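Minor fimbrium subunit Mfa5 (Porphyromonas gingivalis ATCC 33277, PDB 6TO1) serves as an accessory subunit of the minor fimbriae, filamentous surface pili that mediate biofilm formation and adhesion to host cells and other bacteria, and contribute to invasion of periodontal tissues. Local coordinates at residues A[589-594]-A[627-632]; A[243-248]-A[306-311]; A[503-508]-A[518-523]; A[562-567]-A[598-603]. All coordinates share one frame; numbering follows the deposited sequence.

Interaction 1: A[589-594]-A[627-632]; sequences EALQYY and GISWKK
E589 reaches over to W630 and K631 and has more surface buried here than any other residue. Its chain bends at chi2 (70°), bringing CD round beside the indole. OE1 accepts from W630 NE1 at 2.9 Å through its anti lone pair, in the ring plane at the indole edge, with the carboxylate turned 75° against the ring. E589 CG also comes near K631 CD, a less certain contact because that lysine has two conformers. A water bridges E589 O and S629 OG, and F498 meets W630 edge-to-face. G627, next in burial, brings its CA over one face of the Y593 ring, 4.0 Å from the ring centroid: a CH-pi contact in a non-hydrogen-bonded pair. The same CA points a hydrogen at Q592 O, 3.2 Å away. I628 forms the neighbouring hydrogen-bonded pair with Q592, through Q592 N to I628 O (2.8 Å) and I628 N to Q592 O (3.0 Å). Its CG1 lies 4.2 Å from Y594 CE2, the two side chains crossing at about a right angle; I533 and I582 touch both. Q592 NE2 folds back onto A590 O, and a water links it to W630 N. The whole is the end of a two-stranded antiparallel sheet, strands 592-596 and 624-628, where the chain leaves strand 624-628 through an ST motif at S629.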
# COMPACT_ATOMS: atom_id res chain seq x y z
N GLU A 589 21.64 30.11 26.50
CA GLU A 589 22.22 30.89 25.42
C GLU A 589 23.24 31.89 25.94
O GLU A 589 23.85 32.61 25.15
CB GLU A 589 21.10 31.58 24.65
CG GLU A 589 20.17 30.58 23.87
CD GLU A 589 19.25 29.69 24.76
OE1 GLU A 589 19.45 28.45 24.82
OE2 GLU A 589 18.30 30.23 25.36
N ALA A 590 23.45 31.96 27.26
CA ALA A 590 24.44 32.87 27.82
C ALA A 590 25.83 32.29 27.58
O ALA A 590 26.05 31.09 27.75
CB ALA A 590 24.21 33.10 29.30
N LEU A 591 26.75 33.14 27.15
CA LEU A 591 28.11 32.67 26.93
C LEU A 591 28.68 32.13 28.23
O LEU A 591 28.44 32.67 29.32
CB LEU A 591 28.98 33.80 26.41
CG LEU A 591 28.61 34.45 25.09
CD1 LEU A 591 29.52 35.65 24.86
CD2 LEU A 591 28.71 33.45 23.96
N GLN A 592 29.39 31.01 28.12
CA GLN A 592 30.21 30.48 29.19
C GLN A 592 31.63 31.00 28.97
O GLN A 592 32.23 30.76 27.90
CB GLN A 592 30.19 28.95 29.18
CG GLN A 592 28.81 28.33 29.44
CD GLN A 592 28.17 27.77 28.18
OE1 GLN A 592 28.49 26.66 27.75
NE2 GLN A 592 27.27 28.54 27.58
N TYR A 593 32.17 31.70 29.96
CA TYR A 593 33.45 32.38 29.81
C TYR A 593 34.58 31.55 30.40
O TYR A 593 34.41 30.88 31.42
CB TYR A 593 33.41 33.75 30.48
CG TYR A 593 32.71 34.78 29.65
CD1 TYR A 593 33.38 35.46 28.66
CD2 TYR A 593 31.35 35.06 29.84
CE1 TYR A 593 32.75 36.40 27.89
CE2 TYR A 593 30.71 36.00 29.06
CZ TYR A 593 31.42 36.67 28.10
OH TYR A 593 30.83 37.63 27.31
N TYR A 594 35.71 31.55 29.71
CA TYR A 594 36.90 30.85 30.15
C TYR A 594 38.06 31.83 30.23
O TYR A 594 38.11 32.82 29.49
CB TYR A 594 37.24 29.72 29.22
CG TYR A 594 36.20 28.64 29.26
CD1 TYR A 594 36.33 27.57 30.13
CD2 TYR A 594 35.07 28.70 28.45
CE1 TYR A 594 35.39 26.58 30.19
CE2 TYR A 594 34.11 27.71 28.51
CZ TYR A 594 34.28 26.65 29.38
OH TYR A 594 33.34 25.66 29.47
N GLY A 627 34.30 33.78 25.71
CA GLY A 627 33.01 33.15 25.95
C GLY A 627 32.47 32.43 24.72
O GLY A 627 32.66 32.90 23.59
N ILE A 628 31.84 31.28 24.96
CA ILE A 628 31.25 30.46 23.90
C ILE A 628 29.89 29.93 24.36
O ILE A 628 29.59 29.88 25.56
CB ILE A 628 32.16 29.28 23.50
CG1 ILE A 628 32.54 28.44 24.73
CG2 ILE A 628 33.39 29.78 22.78
CD1 ILE A 628 33.43 27.26 24.40
N SER A 629 29.07 29.54 23.38
CA SER A 629 27.77 28.95 23.66
C SER A 629 27.40 28.04 22.49
O SER A 629 28.09 28.01 21.47
CB SER A 629 26.68 30.00 23.82
OG SER A 629 26.40 30.60 22.54
N TRP A 630 26.27 27.34 22.62
CA TRP A 630 25.81 26.52 21.50
C TRP A 630 25.43 27.34 20.28
O TRP A 630 25.50 26.83 19.16
CB TRP A 630 24.65 25.64 21.95
CG TRP A 630 23.35 26.28 22.21
CD1 TRP A 630 22.85 26.65 23.42
CD2 TRP A 630 22.33 26.55 21.25
NE1 TRP A 630 21.58 27.16 23.27
CE2 TRP A 630 21.24 27.12 21.94
CE3 TRP A 630 22.23 26.39 19.85
CZ2 TRP A 630 20.07 27.51 21.30
CZ3 TRP A 630 21.06 26.78 19.21
CH2 TRP A 630 20.00 27.34 19.94
N LYS A 631 25.08 28.61 20.46
CA LYS A 631 24.79 29.47 19.32
C LYS A 631 26.02 30.20 18.79
O LYS A 631 26.03 30.61 17.63
CB LYS A 631 23.73 30.51 19.69
CG LYS A 631 22.42 29.91 20.19
CD LYS A 631 21.41 31.00 20.54
CE LYS A 631 20.47 31.31 19.38
NZ LYS A 631 21.18 31.77 18.17
N LYS A 632 27.05 30.38 19.61
CA LYS A 632 28.26 31.08 19.20
C LYS A 632 29.42 30.24 19.73
O LYS A 632 29.98 30.53 20.80
CB LYS A 632 28.28 32.51 19.76
CG LYS A 632 27.20 33.40 19.15
CD LYS A 632 27.38 33.56 17.63
CE LYS A 632 26.25 34.43 17.02
NZ LYS A 632 26.34 34.41 15.53
O HOH W 1 24.73 32.71 22.67
O HOH W 2 25.37 27.36 25.53

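Interaction 2: A[243-248]-A[306-311]; sequences PVKNVT and KFDYSN
The backbones of V244 and F307 are bridged where two loops run in opposite senses, held by a pair of backbone hydrogen bonds. D308 N donates to P243 O at 3.0 Å, and K245 N to K306 O at 2.7 Å, both nearly straight. CA-H...O contacts reinforce the same carbonyls, from F307 CA to P243 O and from V244 CA to K306 O. The charged interactions centre on K306, whose chain bends at chi2 (-89°), carrying CD to the flank of V244, 3.8 Å from CG1. Its NZ gives a hydrogen bond to K245 O at 2.9 Å, almost in line with the carbonyl, and also forms a salt bridge with D251. K245 is extended beyond CG and lays CE 4.0 Å from D308 CB; a water takes a hydrogen bond from its NZ and gives a weak one to D308 OD1. That oxygen also accepts from S310 N, which makes an Asx turn, and from S310 OG. Apolar contact is slight: V244 CG2 sits 4.2 Å from F307 CE1, approaching the ring obliquely. The F307 ring touches helices 209-220 and 340-353, while V244 touches Y338. The arrangement is an isolated beta bridge, joining the loop after strand 227-234 of the von Willebrand factor A domain to the long loop that follows strand 296-298.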
# COMPACT_ATOMS: atom_id res chain seq x y z
N PRO A 243 -40.77 -17.42 -17.00
CA PRO A 243 -41.46 -17.24 -18.27
C PRO A 243 -40.79 -16.22 -19.16
O PRO A 243 -40.18 -15.25 -18.70
CB PRO A 243 -42.86 -16.75 -17.86
CG PRO A 243 -43.01 -17.13 -16.43
CD PRO A 243 -41.63 -17.09 -15.84
N VAL A 244 -40.95 -16.42 -20.45
CA VAL A 244 -40.46 -15.51 -21.48
C VAL A 244 -41.64 -14.66 -21.97
O VAL A 244 -42.66 -15.20 -22.41
CB VAL A 244 -39.84 -16.30 -22.65
CG1 VAL A 244 -39.49 -15.36 -23.80
CG2 VAL A 244 -38.60 -17.09 -22.21
N LYS A 245 -41.47 -13.35 -21.94
CA LYS A 245 -42.51 -12.41 -22.35
C LYS A 245 -42.62 -12.36 -23.86
O LYS A 245 -41.61 -12.41 -24.58
CB LYS A 245 -42.20 -11.01 -21.84
CG LYS A 245 -42.11 -10.91 -20.35
CD LYS A 245 -41.90 -9.42 -19.99
CE LYS A 245 -42.27 -9.12 -18.56
NZ LYS A 245 -42.14 -7.65 -18.26
N ASN A 246 -43.87 -12.29 -24.33
CA ASN A 246 -44.19 -12.21 -25.76
C ASN A 246 -43.37 -13.21 -26.55
O ASN A 246 -42.69 -12.87 -27.53
CB ASN A 246 -43.98 -10.80 -26.29
CG ASN A 246 -44.82 -9.78 -25.56
OD1 ASN A 246 -44.30 -8.81 -25.02
ND2 ASN A 246 -46.12 -10.02 -25.53
N VAL A 247 -43.45 -14.47 -26.14
CA VAL A 247 -42.54 -15.47 -26.69
C VAL A 247 -42.86 -15.72 -28.16
O VAL A 247 -44.04 -15.74 -28.57
CB VAL A 247 -42.61 -16.76 -25.86
CG1 VAL A 247 -44.03 -17.37 -25.92
CG2 VAL A 247 -41.53 -17.74 -26.30
N THR A 248 -41.81 -15.88 -28.96
CA THR A 248 -41.93 -16.19 -30.38
C THR A 248 -40.95 -17.30 -30.72
O THR A 248 -40.05 -17.61 -29.94
CB THR A 248 -41.62 -15.01 -31.32
OG1 THR A 248 -40.19 -14.86 -31.44
CG2 THR A 248 -42.24 -13.71 -30.82
N LYS A 306 -36.77 -9.73 -21.81
CA LYS A 306 -37.60 -10.85 -22.24
C LYS A 306 -38.07 -11.75 -21.10
O LYS A 306 -38.96 -12.58 -21.33
CB LYS A 306 -36.82 -11.66 -23.28
CG LYS A 306 -37.12 -11.25 -24.71
CD LYS A 306 -38.32 -12.06 -25.21
CE LYS A 306 -38.60 -11.83 -26.63
NZ LYS A 306 -39.92 -12.41 -26.95
N PHE A 307 -37.52 -11.64 -19.89
CA PHE A 307 -37.95 -12.51 -18.81
C PHE A 307 -38.94 -11.81 -17.90
O PHE A 307 -38.82 -10.61 -17.61
CB PHE A 307 -36.76 -13.00 -17.98
CG PHE A 307 -35.88 -13.96 -18.72
CD1 PHE A 307 -36.29 -15.25 -18.97
CD2 PHE A 307 -34.63 -13.55 -19.17
CE1 PHE A 307 -35.44 -16.13 -19.67
CE2 PHE A 307 -33.81 -14.41 -19.84
CZ PHE A 307 -34.22 -15.72 -20.09
N ASP A 308 -39.94 -12.56 -17.45
CA ASP A 308 -40.89 -12.06 -16.48
C ASP A 308 -40.38 -12.42 -15.09
O ASP A 308 -40.41 -13.58 -14.68
CB ASP A 308 -42.29 -12.63 -16.72
CG ASP A 308 -43.33 -12.06 -15.78
OD1 ASP A 308 -42.99 -11.24 -14.88
OD2 ASP A 308 -44.49 -12.46 -15.94
N TYR A 309 -39.91 -11.40 -14.37
CA TYR A 309 -39.39 -11.58 -13.03
C TYR A 309 -40.37 -11.11 -11.96
O TYR A 309 -40.03 -11.09 -10.78
CB TYR A 309 -38.10 -10.79 -12.85
CG TYR A 309 -36.92 -11.15 -13.73
CD1 TYR A 309 -36.24 -12.35 -13.58
CD2 TYR A 309 -36.44 -10.24 -14.66
CE1 TYR A 309 -35.11 -12.65 -14.35
CE2 TYR A 309 -35.31 -10.51 -15.43
CZ TYR A 309 -34.65 -11.72 -15.26
OH TYR A 309 -33.55 -11.98 -16.02
N SER A 310 -41.60 -10.76 -12.35
CA SER A 310 -42.54 -10.15 -11.40
C SER A 310 -42.84 -11.05 -10.21
O SER A 310 -43.09 -10.56 -9.10
CB SER A 310 -43.83 -9.78 -12.14
OG SER A 310 -44.53 -10.94 -12.57
N ASN A 311 -42.81 -12.37 -10.42
CA ASN A 311 -42.95 -13.39 -9.38
C ASN A 311 -41.69 -14.24 -9.41
O ASN A 311 -41.50 -15.02 -10.35
CB ASN A 311 -44.19 -14.25 -9.65
CG ASN A 311 -44.29 -15.41 -8.71
OD1 ASN A 311 -43.51 -15.55 -7.76
ND2 ASN A 311 -45.26 -16.27 -8.96
O HOH W 3 -42.63 -8.05 -15.67
O HOH W 4 -38.94 -12.78 -30.03

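Interaction 3: A[503-508]-A[518-523]; sequences EAKLTY and QLIFPR
F521 turns the edge of its ring to A504 and L506 of the neighbouring strand. Its CG is anti to its own carbonyl carbon (chi1 -72°); CD2 lies 3.9 Å from A504 CB and CE2 3.9 Å from L506 CB, while A504 O sits in the ring plane at its edge. On the opposite face of the sheet, K505 and Q518 cross at a slant. K505 bends at chi3 and chi4, and NZ donates to Q518 OE1 at 2.7 Å from well above the amide plane, 58° out of it. Q518 also runs side by side with T507, its CG 3.8 Å from T507 OG1. Back on the face of L506, Y508 CE2 comes obliquely to L519 CD1 at 4.0 Å. In the backbone, L506 and L519 form a hydrogen-bonded pair, flanked by the bond from F521 N to A504 O at 2.9 Å; a water joins A504 N to F521 O. L506 and F521 touch strands 90-98 and 110-119, and A504 touches strand 110-119. This is an antiparallel beta hairpin, strand 517-520 forming the rim of a six-stranded sheet packed against a second sheet as a beta sandwich.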
# COMPACT_ATOMS: atom_id res chain seq x y z
N GLU A 503 13.89 22.49 4.57
CA GLU A 503 12.64 21.91 4.11
C GLU A 503 12.95 20.53 3.57
O GLU A 503 13.98 20.33 2.91
CB GLU A 503 11.98 22.77 3.02
CG GLU A 503 10.71 22.13 2.44
CD GLU A 503 10.28 22.75 1.12
OE1 GLU A 503 9.31 23.53 1.13
OE2 GLU A 503 10.92 22.46 0.09
N ALA A 504 12.06 19.57 3.84
CA ALA A 504 12.14 18.29 3.18
C ALA A 504 10.71 17.88 2.84
O ALA A 504 9.80 18.03 3.66
CB ALA A 504 12.82 17.22 4.03
N LYS A 505 10.54 17.37 1.63
CA LYS A 505 9.21 17.10 1.10
C LYS A 505 9.25 15.84 0.25
O LYS A 505 10.21 15.61 -0.48
CB LYS A 505 8.73 18.29 0.24
CG LYS A 505 7.44 18.07 -0.52
CD LYS A 505 6.73 19.40 -0.79
CE LYS A 505 7.32 20.12 -1.98
NZ LYS A 505 6.25 20.80 -2.78
N LEU A 506 8.20 15.03 0.36
CA LEU A 506 8.01 13.91 -0.54
C LEU A 506 6.92 14.30 -1.54
O LEU A 506 5.83 14.72 -1.14
CB LEU A 506 7.61 12.64 0.22
CG LEU A 506 7.11 11.48 -0.64
CD1 LEU A 506 8.24 10.91 -1.48
CD2 LEU A 506 6.51 10.39 0.21
N THR A 507 7.22 14.17 -2.83
CA THR A 507 6.23 14.25 -3.90
C THR A 507 6.13 12.86 -4.52
O THR A 507 7.15 12.26 -4.86
CB THR A 507 6.61 15.29 -4.94
OG1 THR A 507 6.90 16.53 -4.28
CG2 THR A 507 5.47 15.53 -5.93
N TYR A 508 4.91 12.33 -4.63
CA TYR A 508 4.83 10.93 -5.03
C TYR A 508 3.57 10.62 -5.81
O TYR A 508 2.59 11.38 -5.81
CB TYR A 508 4.96 10.01 -3.80
CG TYR A 508 3.77 10.01 -2.84
CD1 TYR A 508 2.82 9.00 -2.88
CD2 TYR A 508 3.60 11.02 -1.89
CE1 TYR A 508 1.72 8.99 -2.03
CE2 TYR A 508 2.52 11.01 -1.02
CZ TYR A 508 1.57 9.99 -1.11
OH TYR A 508 0.47 9.92 -0.30
N GLN A 518 1.70 15.05 -1.99
CA GLN A 518 2.81 15.72 -1.31
C GLN A 518 2.68 15.62 0.19
O GLN A 518 1.59 15.78 0.74
CB GLN A 518 2.86 17.20 -1.73
CG GLN A 518 3.34 17.40 -3.16
CD GLN A 518 3.50 18.87 -3.51
OE1 GLN A 518 3.75 19.70 -2.64
NE2 GLN A 518 3.38 19.19 -4.80
N LEU A 519 3.79 15.32 0.85
CA LEU A 519 3.87 15.21 2.29
C LEU A 519 5.13 15.91 2.75
O LEU A 519 6.19 15.77 2.13
CB LEU A 519 3.89 13.76 2.75
CG LEU A 519 2.59 12.95 2.66
CD1 LEU A 519 2.92 11.51 2.96
CD2 LEU A 519 1.57 13.50 3.62
N ILE A 520 5.02 16.69 3.81
CA ILE A 520 6.15 17.48 4.31
C ILE A 520 6.72 16.77 5.53
O ILE A 520 5.98 16.36 6.44
CB ILE A 520 5.72 18.92 4.64
CG1 ILE A 520 5.32 19.63 3.34
CG2 ILE A 520 6.86 19.69 5.33
CD1 ILE A 520 4.88 21.05 3.53
N PHE A 521 8.03 16.61 5.54
CA PHE A 521 8.68 15.94 6.66
C PHE A 521 8.76 16.86 7.89
O PHE A 521 8.85 18.08 7.76
CB PHE A 521 10.10 15.53 6.30
CG PHE A 521 10.19 14.37 5.35
CD1 PHE A 521 10.46 13.10 5.81
CD2 PHE A 521 10.03 14.56 3.99
CE1 PHE A 521 10.56 12.01 4.92
CE2 PHE A 521 10.11 13.50 3.10
CZ PHE A 521 10.37 12.22 3.58
N PRO A 522 8.79 16.27 9.08
CA PRO A 522 9.11 17.03 10.30
C PRO A 522 10.50 17.62 10.25
O PRO A 522 11.36 17.23 9.46
CB PRO A 522 9.00 15.98 11.41
CG PRO A 522 8.39 14.77 10.81
CD PRO A 522 8.61 14.83 9.34
N ARG A 523 10.74 18.57 11.16
CA ARG A 523 11.94 19.41 11.15
C ARG A 523 12.76 19.18 12.42
O ARG A 523 12.43 19.74 13.48
CB ARG A 523 11.54 20.88 11.04
CG ARG A 523 10.89 21.26 9.70
CD ARG A 523 11.90 21.86 8.73
NE ARG A 523 12.34 23.19 9.16
CZ ARG A 523 11.66 24.31 8.94
NH1 ARG A 523 10.51 24.27 8.29
NH2 ARG A 523 12.12 25.48 9.38
O HOH W 5 10.29 19.98 6.14

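Interaction 4: A[562-567]-A[598-603]; sequences VLQSQD and PTNTVI
A reciprocal pair of amide hydrogen bonds between Q564 and N600 joins a strand corner to the loop entering strand 602-604. Q564 is extended, its CG anti to the backbone N (chi1 173°), and it meets N600 tip to tip with the two amide planes only 18° apart. N600 ND2 donates to Q564 OE1 at 2.9 Å, and Q564 NE2 returns a bond to N600 OD1, also at 2.9 Å. Each donor lies in the plane of the opposing carbonyl, on a lone pair, giving a nearly flat ring closed by two hydrogen bonds. N600 is itself fixed on its own side: OD1 accepts a second bond from T599 OG1 at 2.8 Å, and ND2 donates to V602 O at 3.0 Å from above that carbonyl. The chain turns at Q564, passing from strand 562-563 to strand 565-568, which pairs with strand 530-539; strand 602-604 instead pairs with 610-614, so the pair joins parts of the fold that are not neighbouring strands. I603 packs against the Q564 amide, its CG1 3.6 Å from Q564 OE1, and its CD1 touches L563 CB at 4.2 Å. Y537 OH is hydrogen-bonded to both T599 OG1 and D567 OD2, and D567 OD1 makes a salt bridge with R535.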
# COMPACT_ATOMS: atom_id res chain seq x y z
N VAL A 562 50.52 37.33 11.44
CA VAL A 562 50.54 36.18 12.33
C VAL A 562 51.99 35.80 12.63
O VAL A 562 52.77 35.53 11.71
CB VAL A 562 49.78 34.98 11.72
CG1 VAL A 562 49.91 33.78 12.62
CG2 VAL A 562 48.34 35.35 11.52
N LEU A 563 52.34 35.76 13.92
CA LEU A 563 53.71 35.49 14.35
C LEU A 563 53.97 34.05 14.72
O LEU A 563 55.13 33.61 14.73
CB LEU A 563 54.06 36.36 15.57
CG LEU A 563 54.12 37.86 15.31
CD1 LEU A 563 54.04 38.65 16.62
CD2 LEU A 563 55.41 38.17 14.56
N GLN A 564 52.93 33.31 15.07
CA GLN A 564 53.03 31.98 15.63
C GLN A 564 51.74 31.26 15.28
O GLN A 564 50.67 31.87 15.28
CB GLN A 564 53.22 32.08 17.13
CG GLN A 564 53.18 30.80 17.87
CD GLN A 564 53.56 31.01 19.31
OE1 GLN A 564 54.73 31.03 19.65
NE2 GLN A 564 52.57 31.17 20.17
N SER A 565 51.83 29.96 14.98
CA SER A 565 50.64 29.22 14.56
C SER A 565 49.51 29.33 15.57
O SER A 565 49.71 29.20 16.78
CB SER A 565 50.99 27.74 14.36
OG SER A 565 51.94 27.58 13.32
N GLN A 566 48.30 29.55 15.06
CA GLN A 566 47.13 29.50 15.91
C GLN A 566 47.07 28.15 16.61
O GLN A 566 47.52 27.13 16.08
CB GLN A 566 45.88 29.75 15.06
CG GLN A 566 44.58 29.57 15.79
CD GLN A 566 43.83 28.36 15.30
OE1 GLN A 566 43.53 28.22 14.11
NE2 GLN A 566 43.50 27.46 16.21
N ASP A 567 46.59 28.15 17.85
CA ASP A 567 46.38 26.90 18.58
C ASP A 567 45.04 26.96 19.29
O ASP A 567 44.34 27.98 19.26
CB ASP A 567 47.54 26.58 19.55
CG ASP A 567 47.72 27.62 20.67
OD1 ASP A 567 46.75 28.25 21.11
OD2 ASP A 567 48.86 27.79 21.14
N PRO A 598 47.84 33.13 26.75
CA PRO A 598 48.67 32.73 25.60
C PRO A 598 49.57 31.56 25.98
O PRO A 598 49.95 31.39 27.14
CB PRO A 598 49.48 34.00 25.28
CG PRO A 598 49.59 34.70 26.60
CD PRO A 598 48.34 34.37 27.41
N THR A 599 49.91 30.74 25.00
CA THR A 599 50.83 29.65 25.29
C THR A 599 52.21 30.18 25.68
O THR A 599 52.92 29.54 26.45
CB THR A 599 50.96 28.70 24.10
OG1 THR A 599 51.34 29.41 22.92
CG2 THR A 599 49.63 28.04 23.87
N ASN A 600 52.60 31.33 25.16
CA ASN A 600 53.88 31.91 25.55
C ASN A 600 53.78 33.43 25.49
O ASN A 600 52.96 33.98 24.77
CB ASN A 600 55.03 31.46 24.66
CG ASN A 600 54.66 31.39 23.22
OD1 ASN A 600 53.51 31.10 22.87
ND2 ASN A 600 55.62 31.63 22.36
N THR A 601 54.65 34.09 26.25
CA THR A 601 54.67 35.55 26.29
C THR A 601 55.85 36.15 25.53
O THR A 601 55.92 37.38 25.39
CB THR A 601 54.71 36.02 27.75
OG1 THR A 601 55.80 35.37 28.41
CG2 THR A 601 53.42 35.65 28.43
N VAL A 602 56.75 35.32 25.04
CA VAL A 602 57.83 35.72 24.16
C VAL A 602 57.84 34.80 22.95
O VAL A 602 57.78 33.57 23.09
CB VAL A 602 59.19 35.67 24.89
CG1 VAL A 602 60.29 35.92 23.90
CG2 VAL A 602 59.21 36.69 26.01
N ILE A 603 57.92 35.38 21.77
CA ILE A 603 57.98 34.63 20.52
C ILE A 603 59.26 34.99 19.79
O ILE A 603 59.51 36.17 19.51
CB ILE A 603 56.76 34.89 19.61
CG1 ILE A 603 55.46 34.48 20.27
CG2 ILE A 603 56.99 34.19 18.26
CD1 ILE A 603 54.20 35.07 19.58

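In the fold
The four contacts are spread along an elongated, multi-domain chain. Interaction 2 belongs to the end with the von Willebrand factor A domain, whose magnesium ion is bound by S135, S137 and T207; its centre lies 62 Å from that of interaction 3 and 111 Å from that of interaction 4. Interaction 3, in the beta sandwich, is nearest the middle of the chain. Interaction 1 follows it, centres 34 Å apart and nearest atoms about 13 Å apart. Interactions 1 and 4 share the last beta-rich region, their centres 24 Å apart; their segments alternate in sequence, and strand 592-596 leads on to strand 602-604.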